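Local structure of ferritin (Ulva pertusa, 3VNX) at residues Glu35-Cys40 / Asp150-Ala155; Glu123-Met128 / Gln182-Gly187; Asn49-Ile54 / Asp84-His89. The protein stores iron inside a hollow shell of 24 subunits and probably oxidises iron(II) with oxygen at a ferroxidase site within each subunit. One frame throughout, in Å; residues are numbered along the deposited sequence.

Overall arrangement
Contacts 1 and 2 lie on opposite sides of the chain's centre, with their own centres about 41 Å apart, while contact 3 sits near the middle. Helix 123-151 ties the two ends together: its C-terminal end enters contact 1 and its N-terminal end contact 2. Helix 38-66 likewise serves both contact 1 and contact 3. Chemistry follows position. Contact 1, partly buried at a helix end, uses stacked histidines, a salt bridge and a water between turns of chain. Contact 2 is a buried apolar meeting of leucine, alanine and methionine with the aliphatic part of an arginine. Contact 3 is buried too, yet brings carboxylates together in the core, close to bound calcium.

Contact 1 of 3, residues Glu35-Cys40 / Asp150-Ala155; sequences EYHIEC and DKHKDA
H37 carries its CG anti to the backbone N (chi1 -167°), whereas H152 has CG anti to its carbonyl carbon (chi1 -62°), and the two imidazoles meet face to face. Their centroids are 3.7 Å apart and their planes 27° from parallel; CE1 of H152 lies over the centre of the H37 ring, 3.1 Å from H37 NE2. Flat, polar imidazole suits this half-exposed place because it can stack while its rim still meets polar groups. The carboxylate of E39, reached by an extended chain, stands at the edge of the H152 ring, turned steeply against it. Its OE2 takes K151 NZ at 3.0 Å on the syn lone pair, a salt bridge near the surface, spanned by long side chains. Deeper in, a water accepts from H37 N (2.8 Å) and donates to D154 OD2 (2.9 Å), joining the two N-cap residues. D154 is doubly useful: OD1 caps L157 N and pairs with R100. K153, with positive phi, is the C-prime residue of the Schellman motif ending helix 123-151. The contact thus joins the start of helix 38-66 to the short turn between helices 123-151 and 155-201, with Y36 OH reaching inward to Q97 of helix 73-99.

Contact 2 of 3, residues Glu123-Met128 / Gln182-Gly187; sequences EALYAM and QLRRVG
Segments 123-128 and 182-187 run nearly antiparallel, their short axes inclined at 161° and approaching to 9.7 Å. The backbones come nearest where the CA atoms of L125 and L183 are 5.6 Å apart, and these leucines govern the packing. L183, with CG anti to its carbonyl carbon (chi1 -78°), extends CD1 against the backbone of the facing helix, 3.6 Å from L125 CA. A124 borders the same methyl, its CB 4.1 Å from L183 CD1; the small alanine side chain suits this close approach of the branched leucine. From the next turn M128 comes across at about a right angle, its CG only 3.3 Å from L183 CD1, a tight fit. Helix 123-151 and the first, long part of 155-201 are consecutive antiparallel members of the ferritin four-helix bundle, and helix 73-99 adds F75, F78 and F79 around M128. Beyond segment 182-187 the chain, probably as the short fifth helix of ferritins, comes back to the same apolar patch, V192 touching A124 and L195 touching L183. On the outer flank L125 slides past L183 in the opposite direction, CD1 lying 3.7 Å from L183 CB, and both its methyls rest near R184 CG. Arginine serves two surroundings here: its aliphatic part covers L125, while its guanidinium forms a salt bridge with E129 and a hydrogen bond from NH1 to the carbonyl oxygen of A25 of a neighbouring subunit.

Contact 3 of 3, residues Asn49-Ile54 / Asp84-His89; sequences NIEYTI and DEEREH
E51, E86 and H89 probably belong to the ferroxidase site, which in ferritins lies inside the four-helix bundle; the axes of segments 49-54 and 84-89, from helices 38-66 and 73-99, run nearly antiparallel (166°) and approach to 7.6 Å. E51 and E86 face one another in the buried core. Both have CG anti to the carbonyl carbon and bend at chi2, so the side chains cross at about a right angle and E51 OE2 comes within 2.6 Å of E86 OE2. Such crowding of acidic groups would be costly without compensation, and the calcium ion about 3 Å from the E51 side chain probably eases it. Second-shell amides set the E51 carboxylate, with Q47 and N138 both bonding to OE1. E86 has a weak bond of its own, taken from H89 ND1 by OE1 at 3.2 Å, while H89 CB packs 3.6 Å from E51 OE2. I54 CG2, an apolar branch, lies 3.8 Å from E86 CG. On another flank Y52 and R87 lie side by side, ring and guanidinium planes steeply turned, and share a water 2.7 Å from Y52 OH and equally far from R87 NE. Both also reach a neighbouring subunit, Y52 OH bonding to its H59 and R87 to its D84. A glutamate on one helix facing a Glu-x-x-His pair, E86 and H89, on the next is typical of the diiron site of ferritin-like four-helix bundles.

Contact 1 of 3, residues Glu35-Cys40 / Asp150-Ala155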
# COMPACT_ATOMS: atom_id res chain seq x y z
N GLU A 35 -13.13 27.24 -51.45
CA GLU A 35 -12.37 26.63 -52.54
C GLU A 35 -12.47 25.11 -52.53
O GLU A 35 -11.48 24.40 -52.67
CB GLU A 35 -10.90 27.04 -52.47
CG GLU A 35 -10.68 28.50 -52.80
CD GLU A 35 -10.96 28.80 -54.25
OE1 GLU A 35 -10.92 27.84 -55.06
OE2 GLU A 35 -11.22 29.98 -54.59
N TYR A 36 -13.69 24.62 -52.37
CA TYR A 36 -13.95 23.20 -52.32
C TYR A 36 -14.82 22.81 -53.52
O TYR A 36 -16.05 22.93 -53.47
CB TYR A 36 -14.63 22.84 -50.98
CG TYR A 36 -14.71 21.35 -50.75
CD1 TYR A 36 -13.55 20.59 -50.58
CD2 TYR A 36 -15.93 20.68 -50.75
CE1 TYR A 36 -13.62 19.20 -50.40
CE2 TYR A 36 -16.00 19.30 -50.56
CZ TYR A 36 -14.84 18.57 -50.39
OH TYR A 36 -14.90 17.20 -50.22
N HIS A 37 -14.17 22.34 -54.59
CA HIS A 37 -14.78 22.14 -55.90
C HIS A 37 -15.87 21.07 -55.93
O HIS A 37 -15.77 20.04 -55.25
CB HIS A 37 -13.70 21.80 -56.94
CG HIS A 37 -14.16 21.88 -58.37
ND1 HIS A 37 -13.97 23.00 -59.15
CD2 HIS A 37 -14.75 20.96 -59.17
CE1 HIS A 37 -14.45 22.78 -60.36
NE2 HIS A 37 -14.92 21.55 -60.41
N ILE A 38 -16.89 21.30 -56.73
CA ILE A 38 -18.01 20.36 -56.80
C ILE A 38 -17.54 18.98 -57.22
O ILE A 38 -18.04 17.97 -56.73
CB ILE A 38 -19.11 20.82 -57.76
CG1 ILE A 38 -18.52 21.03 -59.16
CG2 ILE A 38 -19.78 22.09 -57.21
CD1 ILE A 38 -19.55 21.40 -60.19
N GLU A 39 -16.56 18.96 -58.10
CA GLU A 39 -16.05 17.70 -58.62
C GLU A 39 -15.37 16.91 -57.49
O GLU A 39 -15.57 15.71 -57.34
CB GLU A 39 -15.10 17.98 -59.79
CG GLU A 39 -14.87 16.80 -60.69
CD GLU A 39 -14.15 17.20 -61.97
OE1 GLU A 39 -14.43 18.31 -62.48
OE2 GLU A 39 -13.33 16.40 -62.47
N CYS A 40 -14.60 17.62 -56.67
CA CYS A 40 -14.03 17.02 -55.47
C CYS A 40 -15.12 16.53 -54.52
O CYS A 40 -15.09 15.37 -54.11
CB CYS A 40 -13.13 18.03 -54.76
SG CYS A 40 -11.66 18.48 -55.72
N ASP A 150 -5.89 16.62 -56.73
CA ASP A 150 -4.70 17.27 -57.30
C ASP A 150 -5.06 18.17 -58.48
O ASP A 150 -4.59 19.31 -58.58
CB ASP A 150 -3.66 16.22 -57.73
CG ASP A 150 -2.32 16.85 -58.13
OD1 ASP A 150 -2.02 17.97 -57.67
OD2 ASP A 150 -1.57 16.21 -58.89
N LYS A 151 -5.90 17.64 -59.38
CA LYS A 151 -6.37 18.38 -60.54
C LYS A 151 -6.84 19.79 -60.13
O LYS A 151 -6.40 20.79 -60.72
CB LYS A 151 -7.51 17.60 -61.21
CG LYS A 151 -8.20 18.32 -62.33
CD LYS A 151 -8.86 17.34 -63.29
CE LYS A 151 -10.08 16.68 -62.68
NZ LYS A 151 -10.68 15.64 -63.58
N HIS A 152 -7.70 19.87 -59.12
CA HIS A 152 -8.27 21.15 -58.73
C HIS A 152 -7.41 21.88 -57.67
O HIS A 152 -7.84 22.87 -57.06
CB HIS A 152 -9.74 20.98 -58.29
CG HIS A 152 -10.64 20.48 -59.38
ND1 HIS A 152 -11.28 21.32 -60.26
CD2 HIS A 152 -10.98 19.22 -59.75
CE1 HIS A 152 -12.00 20.60 -61.11
NE2 HIS A 152 -11.83 19.33 -60.82
N LYS A 153 -6.20 21.37 -57.48
CA LYS A 153 -5.22 22.05 -56.65
C LYS A 153 -5.74 22.30 -55.23
O LYS A 153 -5.56 23.38 -54.67
CB LYS A 153 -4.78 23.36 -57.31
CG LYS A 153 -3.50 23.24 -58.12
CD LYS A 153 -3.50 22.00 -59.01
CE LYS A 153 -2.09 21.47 -59.27
NZ LYS A 153 -1.43 21.08 -57.99
N ASP A 154 -6.39 21.30 -54.65
CA ASP A 154 -6.88 21.41 -53.30
C ASP A 154 -5.89 20.68 -52.41
O ASP A 154 -6.05 19.48 -52.13
CB ASP A 154 -8.26 20.76 -53.22
CG ASP A 154 -8.97 21.05 -51.91
OD1 ASP A 154 -8.33 21.35 -50.87
OD2 ASP A 154 -10.21 20.95 -51.93
N ALA A 155 -4.86 21.38 -51.97
CA ALA A 155 -3.77 20.72 -51.26
C ALA A 155 -4.24 20.11 -49.93
O ALA A 155 -3.75 19.06 -49.50
CB ALA A 155 -2.60 21.69 -51.05
O HOH W 1 -11.51 21.54 -54.47

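Contact 2 of 3, residues Glu123-Met128 / Gln182-Gly187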
# COMPACT_ATOMS: atom_id res chain seq x y z
N GLU A 123 -12.47 -22.33 -50.61
CA GLU A 123 -13.12 -21.04 -50.28
C GLU A 123 -12.21 -20.08 -49.51
O GLU A 123 -12.26 -18.86 -49.70
CB GLU A 123 -14.45 -21.22 -49.54
CG GLU A 123 -14.87 -22.66 -49.27
CD GLU A 123 -14.09 -23.31 -48.14
OE1 GLU A 123 -13.05 -22.74 -47.75
OE2 GLU A 123 -14.52 -24.38 -47.66
N ALA A 124 -11.38 -20.62 -48.62
CA ALA A 124 -10.48 -19.76 -47.86
C ALA A 124 -9.66 -18.95 -48.84
O ALA A 124 -9.80 -17.72 -48.93
CB ALA A 124 -9.58 -20.59 -46.94
N LEU A 125 -8.82 -19.66 -49.58
CA LEU A 125 -7.87 -19.02 -50.48
C LEU A 125 -8.59 -18.12 -51.46
O LEU A 125 -8.16 -17.00 -51.74
CB LEU A 125 -7.04 -20.06 -51.24
CG LEU A 125 -6.16 -19.49 -52.34
CD1 LEU A 125 -5.21 -18.41 -51.82
CD2 LEU A 125 -5.39 -20.61 -53.00
N TYR A 126 -9.70 -18.62 -51.99
CA TYR A 126 -10.47 -17.85 -52.95
C TYR A 126 -10.94 -16.53 -52.34
O TYR A 126 -10.70 -15.46 -52.91
CB TYR A 126 -11.66 -18.65 -53.47
CG TYR A 126 -12.61 -17.80 -54.27
CD1 TYR A 126 -13.94 -17.63 -53.87
CD2 TYR A 126 -12.19 -17.15 -55.43
CE1 TYR A 126 -14.82 -16.84 -54.61
CE2 TYR A 126 -13.06 -16.36 -56.18
CZ TYR A 126 -14.37 -16.22 -55.76
OH TYR A 126 -15.24 -15.44 -56.49
N ALA A 127 -11.60 -16.60 -51.19
CA ALA A 127 -12.04 -15.40 -50.48
C ALA A 127 -10.89 -14.42 -50.24
O ALA A 127 -11.07 -13.19 -50.38
CB ALA A 127 -12.71 -15.77 -49.16
N MET A 128 -9.72 -14.94 -49.89
CA MET A 128 -8.58 -14.05 -49.62
C MET A 128 -8.04 -13.45 -50.93
O MET A 128 -7.58 -12.29 -50.97
CB MET A 128 -7.50 -14.76 -48.81
CG MET A 128 -8.02 -15.28 -47.46
SD MET A 128 -8.94 -14.01 -46.52
CE MET A 128 -7.58 -12.89 -46.12
N GLN A 182 0.28 -17.18 -47.88
CA GLN A 182 0.24 -18.21 -46.85
C GLN A 182 -0.72 -19.36 -47.21
O GLN A 182 -0.39 -20.54 -47.06
CB GLN A 182 -0.13 -17.60 -45.51
CG GLN A 182 0.98 -16.80 -44.88
CD GLN A 182 0.57 -16.15 -43.58
OE1 GLN A 182 1.36 -16.08 -42.63
NE2 GLN A 182 -0.67 -15.66 -43.52
N LEU A 183 -1.92 -19.00 -47.66
CA LEU A 183 -2.92 -20.02 -47.99
C LEU A 183 -2.41 -20.91 -49.13
O LEU A 183 -2.55 -22.14 -49.10
CB LEU A 183 -4.26 -19.36 -48.32
CG LEU A 183 -5.02 -18.92 -47.07
CD1 LEU A 183 -6.29 -18.14 -47.39
CD2 LEU A 183 -5.34 -20.15 -46.23
N ARG A 184 -1.79 -20.27 -50.12
CA ARG A 184 -1.13 -20.98 -51.20
C ARG A 184 -0.04 -21.92 -50.68
O ARG A 184 0.09 -23.04 -51.15
CB ARG A 184 -0.55 -20.00 -52.22
CG ARG A 184 -1.60 -19.20 -52.99
CD ARG A 184 -0.99 -18.34 -54.08
NE ARG A 184 -1.98 -17.85 -55.04
CZ ARG A 184 -1.69 -17.46 -56.28
NH1 ARG A 184 -0.44 -17.50 -56.72
NH2 ARG A 184 -2.65 -17.02 -57.09
N ARG A 185 0.74 -21.46 -49.71
CA ARG A 185 1.82 -22.27 -49.17
C ARG A 185 1.32 -23.52 -48.43
O ARG A 185 1.83 -24.61 -48.66
CB ARG A 185 2.73 -21.44 -48.25
CG ARG A 185 3.86 -22.23 -47.59
CD ARG A 185 4.79 -21.32 -46.76
NE ARG A 185 5.26 -20.17 -47.51
CZ ARG A 185 6.33 -20.19 -48.31
NH1 ARG A 185 7.04 -21.30 -48.44
NH2 ARG A 185 6.69 -19.10 -48.97
N VAL A 186 0.33 -23.37 -47.55
CA VAL A 186 -0.07 -24.47 -46.67
C VAL A 186 -1.14 -25.39 -47.26
O VAL A 186 -1.33 -26.52 -46.77
CB VAL A 186 -0.59 -23.96 -45.33
CG1 VAL A 186 0.52 -23.22 -44.59
CG2 VAL A 186 -1.82 -23.07 -45.55
N GLY A 187 -1.84 -24.91 -48.29
CA GLY A 187 -2.87 -25.72 -48.95
C GLY A 187 -4.10 -26.01 -48.09
O GLY A 187 -4.20 -25.59 -46.93

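Contact 3 of 3, residues Asn49-Ile54 / Asp84-His89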
# COMPACT_ATOMS: atom_id res chain seq x y z
N ASN A 49 -19.23 5.84 -51.26
CA ASN A 49 -20.04 4.72 -51.72
C ASN A 49 -19.21 3.47 -51.95
O ASN A 49 -19.69 2.35 -51.76
CB ASN A 49 -20.82 5.08 -52.99
CG ASN A 49 -21.64 3.91 -53.54
OD1 ASN A 49 -21.36 3.38 -54.62
ND2 ASN A 49 -22.66 3.49 -52.79
N ILE A 50 -17.96 3.66 -52.37
CA ILE A 50 -17.07 2.54 -52.64
C ILE A 50 -16.68 1.80 -51.34
O ILE A 50 -16.64 0.56 -51.30
CB ILE A 50 -15.82 3.01 -53.41
CG1 ILE A 50 -16.25 3.59 -54.76
CG2 ILE A 50 -14.82 1.87 -53.60
CD1 ILE A 50 -15.12 3.90 -55.69
N GLU A 51 -16.40 2.57 -50.29
CA GLU A 51 -16.03 1.99 -49.00
C GLU A 51 -17.26 1.34 -48.42
O GLU A 51 -17.23 0.19 -47.93
CB GLU A 51 -15.52 3.06 -48.02
CG GLU A 51 -14.31 3.87 -48.49
CD GLU A 51 -12.97 3.10 -48.47
OE1 GLU A 51 -11.98 3.65 -49.01
OE2 GLU A 51 -12.89 1.98 -47.93
N TYR A 52 -18.37 2.07 -48.50
CA TYR A 52 -19.63 1.53 -47.99
C TYR A 52 -20.00 0.22 -48.69
O TYR A 52 -20.44 -0.72 -48.03
CB TYR A 52 -20.76 2.56 -48.07
CG TYR A 52 -21.46 2.80 -46.74
CD1 TYR A 52 -22.00 1.73 -46.03
CD2 TYR A 52 -21.59 4.08 -46.21
CE1 TYR A 52 -22.64 1.92 -44.80
CE2 TYR A 52 -22.24 4.30 -44.99
CZ TYR A 52 -22.76 3.21 -44.29
OH TYR A 52 -23.42 3.39 -43.07
N THR A 53 -19.81 0.13 -50.01
CA THR A 53 -20.09 -1.12 -50.74
C THR A 53 -19.18 -2.25 -50.27
O THR A 53 -19.63 -3.36 -49.99
CB THR A 53 -19.91 -0.96 -52.27
OG1 THR A 53 -20.92 -0.09 -52.79
CG2 THR A 53 -20.02 -2.31 -52.96
N ILE A 54 -17.88 -1.95 -50.19
CA ILE A 54 -16.90 -2.96 -49.77
C ILE A 54 -17.14 -3.45 -48.33
O ILE A 54 -16.94 -4.63 -48.02
CB ILE A 54 -15.47 -2.42 -49.92
CG1 ILE A 54 -15.14 -2.23 -51.40
CG2 ILE A 54 -14.47 -3.34 -49.26
CD1 ILE A 54 -13.81 -1.55 -51.62
N ASP A 84 -16.60 -3.69 -40.40
CA ASP A 84 -16.61 -2.53 -39.51
C ASP A 84 -15.61 -1.46 -39.97
O ASP A 84 -15.94 -0.26 -40.02
CB ASP A 84 -16.27 -2.93 -38.06
CG ASP A 84 -17.28 -3.89 -37.46
OD1 ASP A 84 -18.36 -4.07 -38.04
OD2 ASP A 84 -16.98 -4.46 -36.39
N GLU A 85 -14.40 -1.90 -40.30
CA GLU A 85 -13.31 -0.99 -40.67
C GLU A 85 -13.61 -0.21 -41.95
O GLU A 85 -13.35 1.01 -42.03
CB GLU A 85 -11.97 -1.73 -40.79
CG GLU A 85 -10.89 -0.97 -41.57
CD GLU A 85 -9.52 -1.63 -41.53
OE1 GLU A 85 -9.28 -2.48 -40.65
OE2 GLU A 85 -8.66 -1.30 -42.39
N GLU A 86 -14.16 -0.89 -42.96
CA GLU A 86 -14.46 -0.21 -44.22
C GLU A 86 -15.59 0.80 -44.05
O GLU A 86 -15.60 1.87 -44.69
CB GLU A 86 -14.80 -1.19 -45.35
CG GLU A 86 -13.64 -2.03 -45.83
CD GLU A 86 -12.48 -1.21 -46.41
OE1 GLU A 86 -11.38 -1.24 -45.82
OE2 GLU A 86 -12.67 -0.55 -47.45
N ARG A 87 -16.54 0.46 -43.18
CA ARG A 87 -17.67 1.35 -42.90
C ARG A 87 -17.18 2.60 -42.19
O ARG A 87 -17.67 3.70 -42.44
CB ARG A 87 -18.73 0.64 -42.05
CG ARG A 87 -19.85 1.54 -41.58
CD ARG A 87 -21.02 0.72 -41.06
NE ARG A 87 -22.05 1.54 -40.41
CZ ARG A 87 -22.00 1.96 -39.15
NH1 ARG A 87 -20.95 1.66 -38.38
NH2 ARG A 87 -23.00 2.69 -38.65
N GLU A 88 -16.19 2.42 -41.31
CA GLU A 88 -15.54 3.54 -40.65
C GLU A 88 -14.75 4.39 -41.66
O GLU A 88 -14.68 5.60 -41.53
CB GLU A 88 -14.66 3.05 -39.49
CG GLU A 88 -13.78 4.14 -38.82
CD GLU A 88 -14.55 5.30 -38.16
OE1 GLU A 88 -14.07 6.46 -38.25
OE2 GLU A 88 -15.62 5.06 -37.53
N HIS A 89 -14.16 3.74 -42.67
CA HIS A 89 -13.52 4.50 -43.74
C HIS A 89 -14.52 5.42 -44.42
O HIS A 89 -14.23 6.60 -44.67
CB HIS A 89 -12.85 3.58 -44.76
CG HIS A 89 -11.63 2.89 -44.24
ND1 HIS A 89 -11.13 1.74 -44.81
CD2 HIS A 89 -10.82 3.18 -43.19
CE1 HIS A 89 -10.05 1.35 -44.14
NE2 HIS A 89 -9.84 2.21 -43.16
O HOH W 2 -24.53 1.60 -41.45